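Local coordinates for putative Xylose isomerase (Rhodospirillum rubrum, PDB 3QXB), which probably acts as a metal-dependent isomerase of the xylose isomerase-like TIM-barrel family, binding iron(III) and manganese(II) ions, at residues P129-P134 against S173-E178. Sequence-based numbering, arbitrary orientation.
Sequences PATGMP and SMLYVE. With FE (Fe (III) ion), chain E.
Strands 130-133 and 174-177 run parallel, the axes of these short segments 18° apart and 4.5 Å at closest approach, with A130 paired to M174, T131 to L175, G132 to Y176 and M133 to V177. T131 N to M174 O is a weak bond, while Y176 N reaches T131 O at 2.8 Å and M133 N reaches Y176 O at 3.1 Å. E178 N continues the ladder onto M133 O. At the start, P129 O accepts a short bond from S173 N (2.7 Å) and a weak one from M174 N. L175 CA and V177 CA add CA-H...O contacts to T131 O and M133 O.

On the face of A130 and Y176, chi1 of -49° puts CG of Y176 anti to its own carbonyl carbon, and the ring leans back along the neighbouring strand toward A130. Y176 CE2 meets A130 CB at 3.7 Å, while G132 N lies at the ring edge, near its plane. G132 brings no side chain to this face, and its CA comes close to Y176 O. On the other face T131 and L175 lie side by side, T131 CG2 against L175 CD2 at 3.5 Å. Beyond the ladder E178 extends alongside P134, its OE1 passing the proline CG at 3.9 Å and its OE2 binding the iron(III) ion at 2.2 Å. Two waters, D213, H244 and E286 complete that metal's shell.

These are adjacent strands of the eight-stranded TIM barrel, joined by a right-handed beta-alpha-beta crossover through helix 146-170. A130 and Y176 face the interior beside S88 of strand 85-90; T131 and L175 pack outward on helices 106-125 and 146-170, respectively, and E178 stands at the strands' C-terminal end.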
loop_
_atom_site.group_PDB
_atom_site.type_symbol
_atom_site.label_atom_id
_atom_site.label_comp_id
_atom_site.label_asym_id
_atom_site.label_seq_id
_atom_site.Cartn_x
_atom_site.Cartn_y
_atom_site.Cartn_z
ATOM N N PRO A 129 23.404 -3.851 5.444
ATOM C CA PRO A 129 23.993 -4.993 4.737
ATOM C C PRO A 129 23.088 -5.849 3.864
ATOM O O PRO A 129 23.597 -6.622 3.055
ATOM C CB PRO A 129 24.577 -5.852 5.863
ATOM C CG PRO A 129 23.924 -5.427 7.093
ATOM C CD PRO A 129 23.306 -4.063 6.891
ATOM N N ALA A 130 21.775 -5.699 3.969
ATOM C CA ALA A 130 20.907 -6.640 3.321
ATOM C C ALA A 130 19.588 -5.971 3.005
ATOM O O ALA A 130 19.199 -5.024 3.687
ATOM C CB ALA A 130 20.705 -7.896 4.232
ATOM N N THR A 131 18.919 -6.480 1.981
ATOM C CA THR A 131 17.571 -6.028 1.607
ATOM C C THR A 131 16.824 -7.209 1.015
ATOM O O THR A 131 17.426 -8.233 0.663
ATOM C CB THR A 131 17.580 -4.822 0.626
ATOM O OG1 THR A 131 16.265 -4.218 0.552
ATOM C CG2 THR A 131 18.041 -5.235 -0.762
ATOM N N GLY A 132 15.505 -7.109 1.012
ATOM C CA GLY A 132 14.679 -8.135 0.424
ATOM C C GLY A 132 13.233 -7.699 0.191
ATOM O O GLY A 132 12.823 -6.571 0.553
HETATM N N MSE A 133 12.473 -8.594 -0.418
HETATM C CA MSE A 133 11.079 -8.377 -0.702
HETATM C C MSE A 133 10.443 -9.697 -1.166
HETATM O O MSE A 133 11.166 -10.662 -1.465
HETATM C CB MSE A 133 10.927 -7.307 -1.802
HETATM C CG MSE A 133 11.708 -7.630 -3.096
HETATM SE SE MSE A 133 11.686 -6.309 -4.521
HETATM C CE MSE A 133 9.955 -6.721 -5.212
ATOM N N PRO A 134 9.107 -9.736 -1.234
ATOM C CA PRO A 134 8.452 -10.823 -1.960
ATOM C C PRO A 134 8.888 -10.795 -3.409
ATOM O O PRO A 134 9.248 -9.749 -3.943
ATOM C CB PRO A 134 6.955 -10.518 -1.825
ATOM C CG PRO A 134 6.860 -9.502 -0.683
ATOM C CD PRO A 134 8.154 -8.795 -0.619
ATOM N N SER A 173 25.710 -7.750 1.735
ATOM C CA SER A 173 26.087 -9.138 2.047
ATOM C C SER A 173 25.020 -10.165 1.732
ATOM O O SER A 173 25.342 -11.335 1.612
ATOM C CB SER A 173 26.343 -9.258 3.545
ATOM O OG SER A 173 27.384 -8.423 3.891
HETATM N N MSE A 174 23.762 -9.738 1.611
HETATM C CA MSE A 174 22.644 -10.669 1.456
HETATM C C MSE A 174 21.401 -10.040 0.847
HETATM O O MSE A 174 21.125 -8.825 1.029
HETATM C CB MSE A 174 22.324 -11.342 2.808
HETATM C CG MSE A 174 21.331 -12.485 2.738
HETATM SE SE MSE A 174 21.180 -13.403 4.473
HETATM C CE MSE A 174 22.869 -14.306 4.511
ATOM N N LEU A 175 20.673 -10.852 0.085
ATOM C CA LEU A 175 19.316 -10.490 -0.374
ATOM C C LEU A 175 18.305 -11.493 0.195
ATOM O O LEU A 175 18.656 -12.679 0.415
ATOM C CB LEU A 175 19.220 -10.469 -1.886
ATOM C CG LEU A 175 20.053 -9.455 -2.635
ATOM C CD1 LEU A 175 19.795 -9.661 -4.157
ATOM C CD2 LEU A 175 19.781 -7.978 -2.169
ATOM N N TYR A 176 17.070 -11.038 0.429
ATOM C CA TYR A 176 16.005 -11.943 0.892
ATOM C C TYR A 176 14.786 -11.969 -0.039
ATOM O O TYR A 176 14.442 -10.964 -0.664
ATOM C CB TYR A 176 15.466 -11.588 2.272
ATOM C CG TYR A 176 16.456 -11.351 3.357
ATOM C CD1 TYR A 176 17.023 -12.396 4.072
ATOM C CD2 TYR A 176 16.774 -10.086 3.721
ATOM C CE1 TYR A 176 17.893 -12.152 5.093
ATOM C CE2 TYR A 176 17.633 -9.837 4.723
ATOM C CZ TYR A 176 18.201 -10.859 5.393
ATOM O OH TYR A 176 19.046 -10.558 6.394
ATOM N N VAL A 177 14.147 -13.140 -0.089
ATOM C CA VAL A 177 12.865 -13.340 -0.742
ATOM C C VAL A 177 11.882 -13.767 0.327
ATOM O O VAL A 177 12.165 -14.683 1.089
ATOM C CB VAL A 177 12.930 -14.446 -1.828
ATOM C CG1 VAL A 177 11.527 -14.697 -2.410
ATOM C CG2 VAL A 177 13.909 -14.043 -2.900
ATOM N N GLU A 178 10.707 -13.132 0.371
ATOM C CA GLU A 178 9.671 -13.500 1.331
ATOM C C GLU A 178 8.569 -14.275 0.655
ATOM O O GLU A 178 7.833 -13.692 -0.160
ATOM C CB GLU A 178 9.047 -12.231 1.978
ATOM C CG GLU A 178 7.805 -12.497 2.772
ATOM C CD GLU A 178 7.308 -11.283 3.554
ATOM O OE1 GLU A 178 7.569 -10.136 3.144
ATOM O OE2 GLU A 178 6.612 -11.482 4.563
HETATM FE FE FE E . 5.933 -10.095 6.098
HETATM O O HOH W 1 4.016 -9.428 4.975
HETATM O O HOH W 2 6.673 -8.425 4.736
#